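Local coordinates for enoyl-CoA hydratase/isomerase family protein (Bacillus anthracis, PDB 3KQF) that probably catalyses the reversible hydration of 2-trans-enoyl-CoA thioesters to 3-hydroxyacyl-CoA, as an enoyl-CoA hydratase of the crotonase family, at residues A[79-82]-A[83-87]; A[150-153]-A[154-158]; A[250-253]-A[254-258]. All blocks are in the same frame, centred on the assembly; numbering follows the deposited sequence.

In the fold
Three single-helix contacts mark different parts of one crotonase-family subunit in a three-chain assembly. Interaction 1 starts helix 81-99. Interaction 2 lies within the short helix 150-158, about 13 Å from the centre of the chain. Interaction 3 ends helix 245-255. The centres of interactions 1 and 2 are about 25 Å apart, and both meet the second subunit. Interaction 3 lies across the chain's centre from interaction 1, about 57 Å between centres, and packs on the third subunit. Its centre is about 40 Å from that of interaction 2. A bound calcium ion sits about 7 Å from the side chain of Arg-156 in interaction 2. Helix 81-99 also supplies Glu-99, which salt-bridges Arg-153.

Interaction 1: A[79-82]-A[83-87]; sequences MNEE and QVRHA
Asn-80 and Gln-83 exchange hydrogen bonds at the start of helix 81-99. Asn-80 OD1 accepts from Gln-83 N at 2.9 Å, with the donor almost in line with the side-chain C=O. In return, Gln-83 OE1 accepts from Asn-80 N at 3.2 Å, and this donor is tilted from the amide plane. Asn-80 CG stands between its own backbone N and carbonyl carbon (chi1 64°), which turns OD1 back over the first turn. The two amide planes are 75° apart. Backbone bonds continue the turn, from Val-84 N to Asn-80 O and from Arg-85 N to Glu-81 O.

This reciprocal pair is a capping box, with Asn-80 as N-cap. It gives Gln-83 N, in the first turn, an acceptor where no earlier turn supplies one, and ties the N-cap's own N-H to the Gln-83 side chain.

The charged pair is Glu-81 and Arg-85, whose side chains run side by side in the same direction. Glu-81 OE1 receives Arg-85 NH2 at 2.5 Å through its anti lone pair, in a salt bridge. Arg-85 NH1 adds a weak bond to the same oxygen. The carboxylate and guanidinium planes are 54° apart. Glu-239 of the second subunit pairs with Arg-85 NE, so the guanidinium is shared between two carboxylates.

Apolar contacts come from Met-79, a selenomethionine. Its CB lies 3.9 Å from Val-84 CG2. The extended chain then crosses Gln-83 at about a right angle and brings SE to 4.0 Å from Ala-87 CB. Met-79 and Ala-87 both also touch Leu-35 of helix 35-49.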
HETATM    1  N   MSE A  79      25.655 -27.825   0.431  1.00 11.50           N
HETATM    2  CA  MSE A  79      25.007 -28.137   1.704  1.00 11.35           C
HETATM    3  C   MSE A  79      23.958 -29.218   1.500  1.00 11.53           C
HETATM    4  O   MSE A  79      23.247 -29.226   0.486  1.00 10.66           O
HETATM    5  CB  MSE A  79      24.319 -26.910   2.305  1.00 12.04           C
HETATM    6  CG  MSE A  79      25.183 -25.975   3.104  1.00 13.34           C
HETATM    7 SE   MSE A  79      24.041 -24.606   3.940  1.00 14.18          SE
HETATM    8  CE  MSE A  79      25.358 -23.857   5.157  1.00 15.14           C
ATOM      9  N   ASN A  80      23.864 -30.143   2.448  1.00 11.68           N
ATOM     10  CA  ASN A  80      22.836 -31.164   2.355  1.00 12.84           C
ATOM     11  C   ASN A  80      21.508 -30.556   2.824  1.00 12.95           C
ATOM     12  O   ASN A  80      21.452 -29.420   3.333  1.00 13.33           O
ATOM     13  CB  ASN A  80      23.219 -32.448   3.111  1.00 13.07           C
ATOM     14  CG  ASN A  80      23.346 -32.244   4.602  1.00 14.27           C
ATOM     15  OD1 ASN A  80      22.762 -31.326   5.169  1.00 16.72           O
ATOM     16  ND2 ASN A  80      24.087 -33.138   5.255  1.00 16.48           N
ATOM     17  N   GLU A  81      20.440 -31.301   2.619  1.00 12.59           N
ATOM     18  CA  GLU A  81      19.092 -30.869   2.940  1.00 12.82           C
ATOM     19  C   GLU A  81      18.915 -30.273   4.342  1.00 12.49           C
ATOM     20  O   GLU A  81      18.309 -29.200   4.508  1.00 12.51           O
ATOM     21  CB  GLU A  81      18.193 -32.093   2.766  1.00 14.69           C
ATOM     22  CG  GLU A  81      16.763 -31.891   2.993  1.00 18.52           C
ATOM     23  CD  GLU A  81      16.000 -33.213   2.917  1.00 18.21           C
ATOM     24  OE1 GLU A  81      14.768 -33.184   3.003  1.00 24.98           O
ATOM     25  OE2 GLU A  81      16.641 -34.276   2.765  1.00 25.89           O
ATOM     26  N   GLU A  82      19.450 -30.953   5.346  1.00 12.48           N
ATOM     27  CA  GLU A  82      19.328 -30.502   6.731  1.00 12.88           C
ATOM     28  C   GLU A  82      20.098 -29.206   6.906  1.00 12.59           C
ATOM     29  O   GLU A  82      19.641 -28.289   7.586  1.00 13.46           O
ATOM     30  CB  GLU A  82      19.843 -31.558   7.707  1.00 13.31           C
ATOM     31  CG  GLU A  82      19.066 -32.882   7.668  1.00 18.95           C
ATOM     32  CD  GLU A  82      19.349 -33.743   6.435  1.00 22.97           C
ATOM     33  OE1 GLU A  82      20.487 -33.708   5.913  1.00 23.87           O
ATOM     34  OE2 GLU A  82      18.438 -34.499   6.010  1.00 29.81           O
ATOM     35  N   GLN A  83      21.258 -29.116   6.270  1.00 12.52           N
ATOM     36  CA  GLN A  83      22.050 -27.893   6.343  1.00 12.85           C
ATOM     37  C   GLN A  83      21.324 -26.690   5.727  1.00 12.44           C
ATOM     38  O   GLN A  83      21.338 -25.586   6.296  1.00 11.55           O
ATOM     39  CB  GLN A  83      23.421 -28.080   5.697  1.00 13.24           C
ATOM     40  CG  GLN A  83      24.432 -28.827   6.547  1.00 15.05           C
ATOM     41  CD  GLN A  83      25.771 -28.867   5.850  1.00 15.16           C
ATOM     42  OE1 GLN A  83      25.939 -29.571   4.872  1.00 12.38           O
ATOM     43  NE2 GLN A  83      26.710 -28.051   6.317  1.00 13.47           N
ATOM     44  N   VAL A  84      20.706 -26.887   4.570  1.00 12.11           N
ATOM     45  CA  VAL A  84      19.966 -25.807   3.916  1.00 12.85           C
ATOM     46  C   VAL A  84      18.840 -25.278   4.834  1.00 12.75           C
ATOM     47  O   VAL A  84      18.715 -24.083   5.041  1.00 13.77           O
ATOM     48  CB  VAL A  84      19.371 -26.265   2.575  1.00 13.13           C
ATOM     49  CG1 VAL A  84      18.489 -25.162   1.970  1.00 13.11           C
ATOM     50  CG2 VAL A  84      20.490 -26.667   1.608  1.00 12.10           C
ATOM     51  N   ARG A  85      18.035 -26.178   5.389  1.00 13.11           N
ATOM     52  CA  ARG A  85      16.948 -25.773   6.282  1.00 12.97           C
ATOM     53  C   ARG A  85      17.443 -24.995   7.496  1.00 13.46           C
ATOM     54  O   ARG A  85      16.814 -24.023   7.905  1.00 12.74           O
ATOM     55  CB  ARG A  85      16.124 -26.974   6.744  1.00 14.44           C
ATOM     56  CG  ARG A  85      15.399 -27.657   5.634  1.00 17.13           C
ATOM     57  CD  ARG A  85      14.363 -28.623   6.169  1.00 22.44           C
ATOM     58  NE  ARG A  85      13.746 -29.348   5.077  1.00 25.85           N
ATOM     59  CZ  ARG A  85      14.055 -30.584   4.721  1.00 30.75           C
ATOM     60  NH1 ARG A  85      14.957 -31.287   5.405  1.00 34.55           N
ATOM     61  NH2 ARG A  85      13.420 -31.136   3.696  1.00 32.57           N
ATOM     62  N   HIS A  86      18.565 -25.419   8.068  1.00 12.61           N
ATOM     63  CA  HIS A  86      19.130 -24.744   9.227  1.00 13.44           C
ATOM     64  C   HIS A  86      19.631 -23.354   8.855  1.00 12.89           C
ATOM     65  O   HIS A  86      19.427 -22.399   9.609  1.00 12.56           O
ATOM     66  CB  HIS A  86      20.271 -25.556   9.860  1.00 13.45           C
ATOM     67  CG  HIS A  86      21.021 -24.804  10.917  1.00 16.72           C
ATOM     68  ND1 HIS A  86      22.215 -24.162  10.667  1.00 18.09           N
ATOM     69  CD2 HIS A  86      20.726 -24.556  12.215  1.00 19.35           C
ATOM     70  CE1 HIS A  86      22.634 -23.570  11.771  1.00 20.93           C
ATOM     71  NE2 HIS A  86      21.747 -23.792  12.725  1.00 21.12           N
ATOM     72  N   ALA A  87      20.269 -23.239   7.691  1.00 12.89           N
ATOM     73  CA  ALA A  87      20.813 -21.955   7.241  1.00 12.19           C
ATOM     74  C   ALA A  87      19.706 -20.956   6.935  1.00 12.74           C
ATOM     75  O   ALA A  87      19.782 -19.790   7.351  1.00 12.66           O
ATOM     76  CB  ALA A  87      21.702 -22.139   6.035  1.00 12.44           C
TER

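Interaction 2: A[150-153]-A[154-158]; sequences GTQR and LPRLI
Two torsion patterns bring Gln-152 and Arg-156 together on helix 150-158. Gln-152 CG lies anti to the carbonyl carbon (chi1 -56°), and the chain then bends at chi2 (-55°), turning its amide toward the arginine. Arg-156 has CG anti to its own carbonyl carbon too (chi1 -78°), but it runs extended from CG to NE. The side chains lie alongside each other and point the same way.

Arg-156 NH1 gives two bonds to one residue. It reaches the backbone Gln-152 O at 3.0 Å, with that oxygen in the guanidinium plane. It also reaches the side-chain Gln-152 OE1 at 3.0 Å. In both cases the nitrogen stands above the carbonyl plane. Gln-152 NE2 turns the other way and donates to Thr-151 OG1 at 2.9 Å.

Pro-155 kinks the helix, because its N has no hydrogen to give to the preceding turn. Its CG instead presses on Thr-151 O at 3.1 Å, and that buried oxygen has no hydrogen-bond partner. Leu-154 packs on Ala-163 and Ile-167 of helix 160-169.

Second-subunit acceptors complete the polar network: Val-225 O and Gly-222 O for Arg-156 NH2, Ala-218 O for Gln-152 NE2, and Glu-234 for Thr-151 OG1. The arginine charge is probably met by carbonyl oxygens, which would help fix its guanidinium at the subunit interface beside a kinked helical turn.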
ATOM      1  N   GLY A 150      11.264 -11.765   2.214  1.00 15.75           N
ATOM      2  CA  GLY A 150      11.107 -10.949   1.020  1.00 16.55           C
ATOM      3  C   GLY A 150       9.756 -11.059   0.326  1.00 15.11           C
ATOM      4  O   GLY A 150       9.246 -10.071  -0.193  1.00 15.33           O
ATOM      5  N   THR A 151       9.165 -12.261   0.281  1.00 14.34           N
ATOM      6  CA  THR A 151       7.867 -12.420  -0.386  1.00 13.48           C
ATOM      7  C   THR A 151       6.709 -11.804   0.414  1.00 14.05           C
ATOM      8  O   THR A 151       5.610 -11.633  -0.112  1.00 15.46           O
ATOM      9  CB  THR A 151       7.499 -13.927  -0.632  1.00 14.29           C
ATOM     10  OG1 THR A 151       7.225 -14.562   0.614  1.00 16.59           O
ATOM     11  CG2 THR A 151       8.610 -14.667  -1.369  1.00 16.00           C
ATOM     12  N   GLN A 152       6.953 -11.562   1.699  1.00 13.34           N
ATOM     13  CA  GLN A 152       5.959 -11.000   2.625  1.00 12.44           C
ATOM     14  C   GLN A 152       6.181  -9.513   2.949  1.00 13.50           C
ATOM     15  O   GLN A 152       5.243  -8.707   2.870  1.00 12.72           O
ATOM     16  CB  GLN A 152       5.991 -11.816   3.907  1.00 12.96           C
ATOM     17  CG  GLN A 152       5.758 -13.303   3.648  1.00 13.59           C
ATOM     18  CD  GLN A 152       4.480 -13.517   2.889  1.00  9.67           C
ATOM     19  OE1 GLN A 152       3.406 -13.071   3.338  1.00 14.57           O
ATOM     20  NE2 GLN A 152       4.569 -14.182   1.718  1.00 13.68           N
ATOM     21  N   ARG A 153       7.404  -9.122   3.313  1.00 12.99           N
ATOM     22  CA  ARG A 153       7.665  -7.721   3.645  1.00 13.14           C
ATOM     23  C   ARG A 153       7.687  -6.785   2.432  1.00 14.27           C
ATOM     24  O   ARG A 153       7.298  -5.624   2.545  1.00 13.99           O
ATOM     25  CB  ARG A 153       8.964  -7.570   4.460  1.00 13.58           C
ATOM     26  CG  ARG A 153       8.938  -8.358   5.794  1.00 14.24           C
ATOM     27  CD  ARG A 153      10.130  -8.034   6.695  1.00 16.27           C
ATOM     28  NE  ARG A 153      10.056  -8.758   7.956  1.00 17.18           N
ATOM     29  CZ  ARG A 153      10.630  -9.939   8.200  1.00 17.90           C
ATOM     30  NH1 ARG A 153      11.357 -10.551   7.276  1.00 18.65           N
ATOM     31  NH2 ARG A 153      10.464 -10.523   9.385  1.00 19.99           N
ATOM     32  N   LEU A 154       8.105  -7.278   1.265  1.00 14.03           N
ATOM     33  CA  LEU A 154       8.167  -6.406   0.100  1.00 13.98           C
ATOM     34  C   LEU A 154       6.760  -5.976  -0.370  1.00 14.49           C
ATOM     35  O   LEU A 154       6.527  -4.795  -0.547  1.00 14.19           O
ATOM     36  CB  LEU A 154       8.954  -7.044  -1.056  1.00 14.90           C
ATOM     37  CG  LEU A 154       9.276  -6.093  -2.217  1.00 14.92           C
ATOM     38  CD1 LEU A 154      10.148  -4.891  -1.794  1.00 12.94           C
ATOM     39  CD2 LEU A 154       9.938  -6.829  -3.359  1.00 17.48           C
ATOM     40  N   PRO A 155       5.825  -6.927  -0.567  1.00 13.53           N
ATOM     41  CA  PRO A 155       4.512  -6.420  -1.021  1.00 14.06           C
ATOM     42  C   PRO A 155       3.799  -5.584   0.023  1.00 12.47           C
ATOM     43  O   PRO A 155       2.997  -4.714  -0.324  1.00 13.12           O
ATOM     44  CB  PRO A 155       3.706  -7.697  -1.332  1.00 12.88           C
ATOM     45  CG  PRO A 155       4.404  -8.787  -0.603  1.00 16.71           C
ATOM     46  CD  PRO A 155       5.872  -8.393  -0.549  1.00 14.03           C
ATOM     47  N   ARG A 156       4.077  -5.843   1.298  1.00 14.22           N
ATOM     48  CA  ARG A 156       3.471  -5.074   2.348  1.00 14.61           C
ATOM     49  C   ARG A 156       3.954  -3.625   2.288  1.00 14.12           C
ATOM     50  O   ARG A 156       3.166  -2.702   2.514  1.00 16.89           O
ATOM     51  CB  ARG A 156       3.720  -5.693   3.725  1.00 14.85           C
ATOM     52  CG  ARG A 156       2.821  -6.882   3.983  1.00 15.94           C
ATOM     53  CD  ARG A 156       3.140  -7.567   5.264  1.00 13.40           C
ATOM     54  NE  ARG A 156       2.135  -8.599   5.571  1.00 15.12           N
ATOM     55  CZ  ARG A 156       2.061  -9.787   4.981  1.00 16.72           C
ATOM     56  NH1 ARG A 156       2.930 -10.155   4.047  1.00 17.00           N
ATOM     57  NH2 ARG A 156       1.111 -10.638   5.340  1.00 17.19           N
ATOM     58  N   LEU A 157       5.199  -3.422   1.887  1.00 12.80           N
ATOM     59  CA  LEU A 157       5.758  -2.048   1.818  1.00 13.51           C
ATOM     60  C   LEU A 157       5.428  -1.282   0.543  1.00 14.13           C
ATOM     61  O   LEU A 157       5.036  -0.102   0.600  1.00 15.23           O
ATOM     62  CB  LEU A 157       7.285  -2.076   2.006  1.00 12.37           C
ATOM     63  CG  LEU A 157       8.020  -0.722   2.066  1.00 13.40           C
ATOM     64  CD1 LEU A 157       7.513   0.060   3.255  1.00 13.08           C
ATOM     65  CD2 LEU A 157       9.506  -0.946   2.156  1.00 15.55           C
ATOM     66  N   ILE A 158       5.592  -1.933  -0.608  1.00 13.94           N
ATOM     67  CA  ILE A 158       5.436  -1.262  -1.890  1.00 14.67           C
ATOM     68  C   ILE A 158       4.262  -1.719  -2.769  1.00 15.38           C
ATOM     69  O   ILE A 158       4.112  -1.255  -3.912  1.00 15.79           O
ATOM     70  CB  ILE A 158       6.738  -1.344  -2.702  1.00 14.56           C
ATOM     71  CG1 ILE A 158       7.062  -2.783  -3.127  1.00 17.44           C
ATOM     72  CG2 ILE A 158       7.903  -0.736  -1.910  1.00 15.54           C
ATOM     73  CD1 ILE A 158       8.302  -2.870  -4.029  1.00 14.21           C
TER

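Interaction 3: A[250-253]-A[254-258]; sequences GLQA and FKEKR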
ATOM      1  N   GLY A 250       6.931  16.940  28.485  1.00 19.35           N
ATOM      2  CA  GLY A 250       6.555  17.408  27.148  1.00 20.31           C
ATOM      3  C   GLY A 250       5.661  18.634  27.246  1.00 22.43           C
ATOM      4  O   GLY A 250       5.879  19.640  26.562  1.00 21.50           O
ATOM      5  N   LEU A 251       4.674  18.559  28.138  1.00 23.03           N
ATOM      6  CA  LEU A 251       3.740  19.648  28.353  1.00 24.46           C
ATOM      7  C   LEU A 251       4.451  20.886  28.897  1.00 24.03           C
ATOM      8  O   LEU A 251       4.276  21.969  28.362  1.00 24.93           O
ATOM      9  CB  LEU A 251       2.628  19.218  29.313  1.00 24.88           C
ATOM     10  CG  LEU A 251       1.706  18.105  28.807  1.00 26.62           C
ATOM     11  CD1 LEU A 251       0.839  17.535  29.934  1.00 28.21           C
ATOM     12  CD2 LEU A 251       0.848  18.610  27.658  1.00 30.25           C
ATOM     13  N   GLN A 252       5.270  20.704  29.936  1.00 24.55           N
ATOM     14  CA  GLN A 252       6.005  21.809  30.576  1.00 26.16           C
ATOM     15  C   GLN A 252       6.982  22.446  29.583  1.00 26.00           C
ATOM     16  O   GLN A 252       7.101  23.670  29.526  1.00 25.52           O
ATOM     17  CB  GLN A 252       6.758  21.302  31.818  1.00 26.81           C
ATOM     18  CG  GLN A 252       7.408  22.377  32.717  1.00 30.64           C
ATOM     19  CD  GLN A 252       6.414  23.162  33.572  1.00 35.34           C
ATOM     20  OE1 GLN A 252       5.195  23.005  33.452  1.00 40.34           O
ATOM     21  NE2 GLN A 252       6.942  24.005  34.456  1.00 38.62           N
ATOM     22  N   ALA A 253       7.683  21.615  28.810  1.00 25.66           N
ATOM     23  CA  ALA A 253       8.623  22.111  27.799  1.00 26.62           C
ATOM     24  C   ALA A 253       7.902  22.964  26.745  1.00 27.84           C
ATOM     25  O   ALA A 253       8.404  24.007  26.336  1.00 27.49           O
ATOM     26  CB  ALA A 253       9.353  20.951  27.129  1.00 25.25           C
ATOM     27  N   PHE A 254       6.724  22.517  26.315  1.00 29.60           N
ATOM     28  CA  PHE A 254       5.941  23.254  25.325  1.00 31.94           C
ATOM     29  C   PHE A 254       5.491  24.596  25.899  1.00 32.84           C
ATOM     30  O   PHE A 254       5.573  25.627  25.224  1.00 33.66           O
ATOM     31  CB  PHE A 254       4.735  22.433  24.873  1.00 33.10           C
ATOM     32  CG  PHE A 254       3.913  23.098  23.799  1.00 37.24           C
ATOM     33  CD1 PHE A 254       4.164  22.843  22.456  1.00 40.12           C
ATOM     34  CD2 PHE A 254       2.887  23.975  24.133  1.00 40.66           C
ATOM     35  CE1 PHE A 254       3.404  23.450  21.460  1.00 42.12           C
ATOM     36  CE2 PHE A 254       2.122  24.590  23.143  1.00 42.57           C
ATOM     37  CZ  PHE A 254       2.381  24.327  21.806  1.00 42.83           C
ATOM     38  N   LYS A 255       5.043  24.584  27.155  1.00 33.04           N
ATOM     39  CA  LYS A 255       4.595  25.803  27.830  1.00 33.05           C
ATOM     40  C   LYS A 255       5.758  26.778  28.013  1.00 32.25           C
ATOM     41  O   LYS A 255       5.603  27.991  27.820  1.00 33.26           O
ATOM     42  CB  LYS A 255       3.986  25.479  29.205  1.00 33.07           C
ATOM     43  CG  LYS A 255       3.271  26.666  29.851  1.00 34.71           C
ATOM     44  CD  LYS A 255       2.782  26.386  31.267  1.00 35.81           C
ATOM     45  CE  LYS A 255       3.938  26.293  32.259  1.00 37.56           C
ATOM     46  NZ  LYS A 255       3.466  26.209  33.675  1.00 36.83           N
ATOM     47  N   GLU A 256       6.920  26.245  28.391  1.00 31.28           N
ATOM     48  CA  GLU A 256       8.119  27.059  28.609  1.00 30.76           C
ATOM     49  C   GLU A 256       8.928  27.308  27.322  1.00 29.92           C
ATOM     50  O   GLU A 256      10.014  27.889  27.373  1.00 29.53           O
ATOM     51  CB  GLU A 256       9.020  26.404  29.666  1.00 31.13           C
ATOM     52  CG  GLU A 256       8.376  26.260  31.045  1.00 32.06           C
ATOM     53  CD  GLU A 256       9.301  25.615  32.073  1.00 34.15           C
ATOM     54  OE1 GLU A 256      10.398  25.155  31.699  1.00 35.43           O
ATOM     55  OE2 GLU A 256       8.932  25.566  33.264  1.00 36.08           O
ATOM     56  N   LYS A 257       8.410  26.856  26.181  1.00 29.39           N
ATOM     57  CA  LYS A 257       9.082  27.031  24.887  1.00 28.80           C
ATOM     58  C   LYS A 257      10.586  26.698  24.941  1.00 27.73           C
ATOM     59  O   LYS A 257      11.432  27.502  24.536  1.00 26.37           O
ATOM     60  CB  LYS A 257       8.845  28.458  24.353  1.00 29.56           C
ATOM     61  CG  LYS A 257       7.378  28.744  23.995  1.00 31.70           C
ATOM     62  CD  LYS A 257       7.189  30.150  23.433  1.00 34.29           C
ATOM     63  CE  LYS A 257       5.739  30.398  23.026  1.00 35.04           C
ATOM     64  NZ  LYS A 257       5.528  31.781  22.503  1.00 36.74           N
ATOM     65  N   ARG A 258      10.898  25.514  25.466  1.00 25.99           N
ATOM     66  CA  ARG A 258      12.279  25.019  25.565  1.00 24.88           C
ATOM     67  C   ARG A 258      12.288  23.566  25.099  1.00 23.97           C
ATOM     68  O   ARG A 258      11.228  22.961  24.954  1.00 24.08           O
ATOM     69  CB  ARG A 258      12.782  25.073  27.004  1.00 24.48           C
ATOM     70  CG  ARG A 258      11.984  24.180  27.947  1.00 24.50           C
ATOM     71  CD  ARG A 258      12.628  24.058  29.298  1.00 25.09           C
ATOM     72  NE  ARG A 258      11.755  23.338  30.211  1.00 24.25           N
ATOM     73  CZ  ARG A 258      11.665  22.015  30.304  1.00 22.36           C
ATOM     74  NH1 ARG A 258      12.408  21.221  29.539  1.00 21.04           N
ATOM     75  NH2 ARG A 258      10.824  21.485  31.183  1.00 25.02           N
TER
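Helix 245-255 ends here in a Schellman motif: Lys-257 takes a positive phi (46°), Arg-258 N bonds back to Ala-253 O at 3.0 Å, and Lys-257 N makes a weak bond back to Phe-254 O. Ordinary helical bonds precede it, among them Glu-256 N to Gln-252 O at 2.8 Å.

The turn brings Arg-258 back across the helix end. Its guanidinium lies over Ala-253, with Ala-253 CA 3.9 Å above the centre of one face. Arg-258 CG sits between its backbone N and carbonyl carbon (chi1 63°), and the chain then extends to NE alongside this last turn. Arg-258 NH2 comes within 3.8 Å of Gln-252 CG.

Glu-256 lies between two partners. Its OE1 takes Arg-258 NE at 2.7 Å in a salt bridge; the oxygen lies in the guanidinium plane, but the nitrogen approaches its anti side from out of the carboxylate plane. Its OE2 takes a weak bond from Gln-252 NE2 at 2.8 Å. The bend of Gln-252 at chi2 (74°) carries its amide toward this carboxylate. Lys-255 runs beside Gln-252 in the same direction.

Phe-254 turns from this cluster and packs on Leu-73 of the third subunit, while Leu-251 meets Arg-76 there. Glu-249 holds Arg-258 NH1 in a second salt bridge. Two carboxylates, Glu-256 and Glu-249, pair with the arginine, and its charge is probably well compensated as it ties the chain after the helix to the helix itself.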